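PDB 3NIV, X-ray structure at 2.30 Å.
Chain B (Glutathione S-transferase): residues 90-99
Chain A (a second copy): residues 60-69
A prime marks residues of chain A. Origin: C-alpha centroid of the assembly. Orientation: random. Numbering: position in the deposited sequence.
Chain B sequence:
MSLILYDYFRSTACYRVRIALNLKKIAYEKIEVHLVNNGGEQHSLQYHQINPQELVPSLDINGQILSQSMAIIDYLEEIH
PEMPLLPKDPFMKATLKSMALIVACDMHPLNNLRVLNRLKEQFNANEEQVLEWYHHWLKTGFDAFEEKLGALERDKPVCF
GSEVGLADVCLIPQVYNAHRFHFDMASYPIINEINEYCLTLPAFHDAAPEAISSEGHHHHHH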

# COMPACT_ATOMS: atom_id res chain seq x y z
N PRO B 90 5.83 18.92 -2.59
CA PRO B 90 5.35 17.70 -3.22
C PRO B 90 6.35 16.55 -3.13
O PRO B 90 5.94 15.41 -2.90
CB PRO B 90 5.13 18.13 -4.68
CG PRO B 90 4.83 19.59 -4.58
CD PRO B 90 5.74 20.09 -3.48
N PHE B 91 7.64 16.84 -3.28
CA PHE B 91 8.64 15.78 -3.21
C PHE B 91 8.72 15.15 -1.84
O PHE B 91 8.72 13.93 -1.71
CB PHE B 91 10.03 16.26 -3.63
CG PHE B 91 11.07 15.18 -3.57
CD1 PHE B 91 11.11 14.18 -4.52
CD2 PHE B 91 12.00 15.15 -2.54
CE1 PHE B 91 12.08 13.17 -4.46
CE2 PHE B 91 12.96 14.14 -2.47
CZ PHE B 91 13.00 13.15 -3.43
N MSE B 92 8.80 15.98 -0.81
CA MSE B 92 8.95 15.46 0.55
C MSE B 92 7.66 14.82 1.00
O MSE B 92 7.67 13.83 1.72
CB MSE B 92 9.39 16.55 1.53
CG MSE B 92 10.90 16.76 1.57
SE MSE B 92 11.98 15.16 2.02
CE MSE B 92 10.97 14.45 3.53
N LYS B 93 6.54 15.40 0.58
CA LYS B 93 5.25 14.78 0.80
C LYS B 93 5.22 13.36 0.17
O LYS B 93 4.84 12.37 0.81
CB LYS B 93 4.14 15.68 0.26
CG LYS B 93 2.81 14.98 0.04
CD LYS B 93 1.60 15.92 0.15
CE LYS B 93 1.88 17.32 -0.38
NZ LYS B 93 0.82 18.31 0.06
N ALA B 94 5.66 13.25 -1.08
CA ALA B 94 5.71 11.95 -1.75
C ALA B 94 6.70 11.01 -1.06
O ALA B 94 6.42 9.83 -0.87
CB ALA B 94 6.07 12.11 -3.22
N THR B 95 7.85 11.56 -0.69
CA THR B 95 8.92 10.82 -0.05
C THR B 95 8.48 10.18 1.27
O THR B 95 8.83 9.05 1.58
CB THR B 95 10.12 11.75 0.20
OG1 THR B 95 10.63 12.18 -1.06
CG2 THR B 95 11.21 11.06 0.98
N LEU B 96 7.69 10.90 2.05
CA LEU B 96 7.26 10.36 3.32
C LEU B 96 6.09 9.40 3.09
O LEU B 96 5.88 8.44 3.84
CB LEU B 96 6.89 11.51 4.27
CG LEU B 96 8.12 12.29 4.74
CD1 LEU B 96 7.81 13.75 4.97
CD2 LEU B 96 8.70 11.65 6.00
N LYS B 97 5.33 9.67 2.04
CA LYS B 97 4.29 8.76 1.60
C LYS B 97 4.89 7.38 1.32
O LYS B 97 4.36 6.36 1.75
CB LYS B 97 3.62 9.29 0.34
CG LYS B 97 2.24 8.72 0.10
CD LYS B 97 1.16 9.66 0.58
CE LYS B 97 0.76 10.62 -0.53
NZ LYS B 97 -0.56 11.26 -0.25
N SER B 98 6.02 7.37 0.62
CA SER B 98 6.67 6.14 0.21
C SER B 98 7.27 5.37 1.38
O SER B 98 7.26 4.13 1.40
CB SER B 98 7.76 6.43 -0.80
OG SER B 98 8.88 7.00 -0.17
N MSE B 99 7.81 6.08 2.35
CA MSE B 99 8.29 5.41 3.55
C MSE B 99 7.12 4.74 4.25
O MSE B 99 7.25 3.63 4.76
CB MSE B 99 8.99 6.39 4.47
CG MSE B 99 10.34 6.74 3.95
SE MSE B 99 11.01 8.37 4.73
CE MSE B 99 11.37 7.71 6.56
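Chain A, residues 60-69: DINGQILSQS

Chain A lays a β-hairpin and the residues just after it along one side of a chain B helix in a contact of packing alone, centred on Phe91 and Leu66′, with no hydrogen bond crossing between the stretches and 404 Å² buried in total. Residues 90-99 of chain B are helical throughout. In chain A, strand residues 60-61 lead into a type I' turn from Ile61′ to Gln64′, closed by backbone hydrogen bonds from Ile61′ N to Gln64′ O (2.6 Å) and from Gln64′ N to Ile61′ O (2.9 Å). Gly63′ sits in this turn with phi 95°, where a CB would jam against the preceding carbonyl; Gly63′ N also donates a hydrogen bond to Asp60′ OD2 at 3.2 Å. The returning strand, which begins at Gln64′, runs in the same general sense as the helix, crossing it at 38° with the axes 8.1 Å apart at closest approach. Along this path the CA of Thr95 lies 6.3 Å from the CA of Leu66′, and the CA of Ser98 lies 5.4 Å from the CA of Gln68′. At the start of the helix, Phe91 (chi1 t) points toward chain A. Gln64′ CB covers one face of its ring, 3.9 Å from the centroid of Phe91 in a CH-pi contact, while Ile61′ CD1 meets the ring edge at Phe91 CD1 (3.9 Å). One turn on, Ala94 points toward chain A and packs against Leu66′, with Ala94 CB 3.6 Å from Leu66′ CD2; the other methyl, Leu66′ CD1, reaches Thr95 N at 3.7 Å. Farther along, Ser98 CB approaches Ser67′ O at 3.3 Å, and Gln68′ CG packs 3.4 Å from Ser98 O. The hydroxyls of the helix turn inward to its own backbone: Thr95 OG1 donates to Phe91 O and Ser98 OG to Thr95 O, both at 2.7 Å. Gln68′ ends the contact at the N-cap position of the next helix.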

# COMPACT_ATOMS: atom_id res chain seq x y z
N ASP A 60 13.42 9.73 -11.05
CA ASP A 60 14.44 10.72 -10.77
C ASP A 60 13.96 12.08 -11.21
O ASP A 60 13.67 12.30 -12.39
CB ASP A 60 15.76 10.40 -11.45
CG ASP A 60 16.77 11.52 -11.30
OD1 ASP A 60 17.70 11.40 -10.47
OD2 ASP A 60 16.61 12.56 -11.98
N ILE A 61 13.91 13.00 -10.25
CA ILE A 61 13.44 14.36 -10.46
C ILE A 61 14.59 15.33 -10.21
O ILE A 61 14.82 15.76 -9.08
CB ILE A 61 12.30 14.69 -9.48
CG1 ILE A 61 11.25 13.58 -9.51
CG2 ILE A 61 11.67 16.01 -9.84
CD1 ILE A 61 10.42 13.49 -8.25
N ASN A 62 15.31 15.65 -11.28
CA ASN A 62 16.47 16.51 -11.18
C ASN A 62 17.39 16.09 -10.03
O ASN A 62 17.73 16.89 -9.16
CB ASN A 62 16.04 17.97 -11.00
CG ASN A 62 15.13 18.44 -12.12
OD1 ASN A 62 15.16 17.92 -13.24
ND2 ASN A 62 14.31 19.44 -11.81
N GLY A 63 17.78 14.82 -10.03
CA GLY A 63 18.70 14.32 -9.03
C GLY A 63 17.99 13.69 -7.86
O GLY A 63 18.53 12.81 -7.19
N GLN A 64 16.76 14.15 -7.60
CA GLN A 64 15.99 13.63 -6.47
C GLN A 64 15.20 12.36 -6.83
O GLN A 64 14.37 12.36 -7.74
CB GLN A 64 15.05 14.70 -5.92
CG GLN A 64 15.78 15.79 -5.16
CD GLN A 64 14.86 16.62 -4.28
OE1 GLN A 64 13.91 17.25 -4.77
NE2 GLN A 64 15.11 16.60 -2.98
N ILE A 65 15.48 11.28 -6.10
CA ILE A 65 14.89 9.98 -6.41
C ILE A 65 13.74 9.61 -5.48
O ILE A 65 13.82 9.79 -4.27
CB ILE A 65 15.95 8.85 -6.37
CG1 ILE A 65 15.27 7.48 -6.29
CG2 ILE A 65 16.88 9.03 -5.21
CD1 ILE A 65 16.23 6.32 -6.11
N LEU A 66 12.68 9.08 -6.08
CA LEU A 66 11.46 8.72 -5.37
C LEU A 66 10.96 7.31 -5.74
O LEU A 66 10.78 6.99 -6.91
CB LEU A 66 10.37 9.75 -5.70
CG LEU A 66 8.97 9.51 -5.15
CD1 LEU A 66 8.95 9.68 -3.63
CD2 LEU A 66 7.95 10.45 -5.82
N SER A 67 10.73 6.49 -4.72
CA SER A 67 10.29 5.11 -4.89
C SER A 67 8.84 4.92 -4.50
O SER A 67 8.18 5.85 -4.02
CB SER A 67 11.13 4.19 -4.01
OG SER A 67 12.41 4.74 -3.79
N GLN A 68 8.37 3.69 -4.70
CA GLN A 68 7.02 3.26 -4.34
C GLN A 68 5.99 3.76 -5.34
O GLN A 68 5.67 4.95 -5.38
CB GLN A 68 6.64 3.67 -2.91
CG GLN A 68 7.45 2.98 -1.83
CD GLN A 68 7.17 1.48 -1.75
OE1 GLN A 68 6.09 1.01 -2.10
NE2 GLN A 68 8.14 0.72 -1.25
N SER A 69 5.48 2.84 -6.14
CA SER A 69 4.57 3.16 -7.24
C SER A 69 3.37 4.01 -6.83
O SER A 69 3.03 4.96 -7.54
CB SER A 69 4.13 1.88 -7.97
OG SER A 69 3.50 0.96 -7.09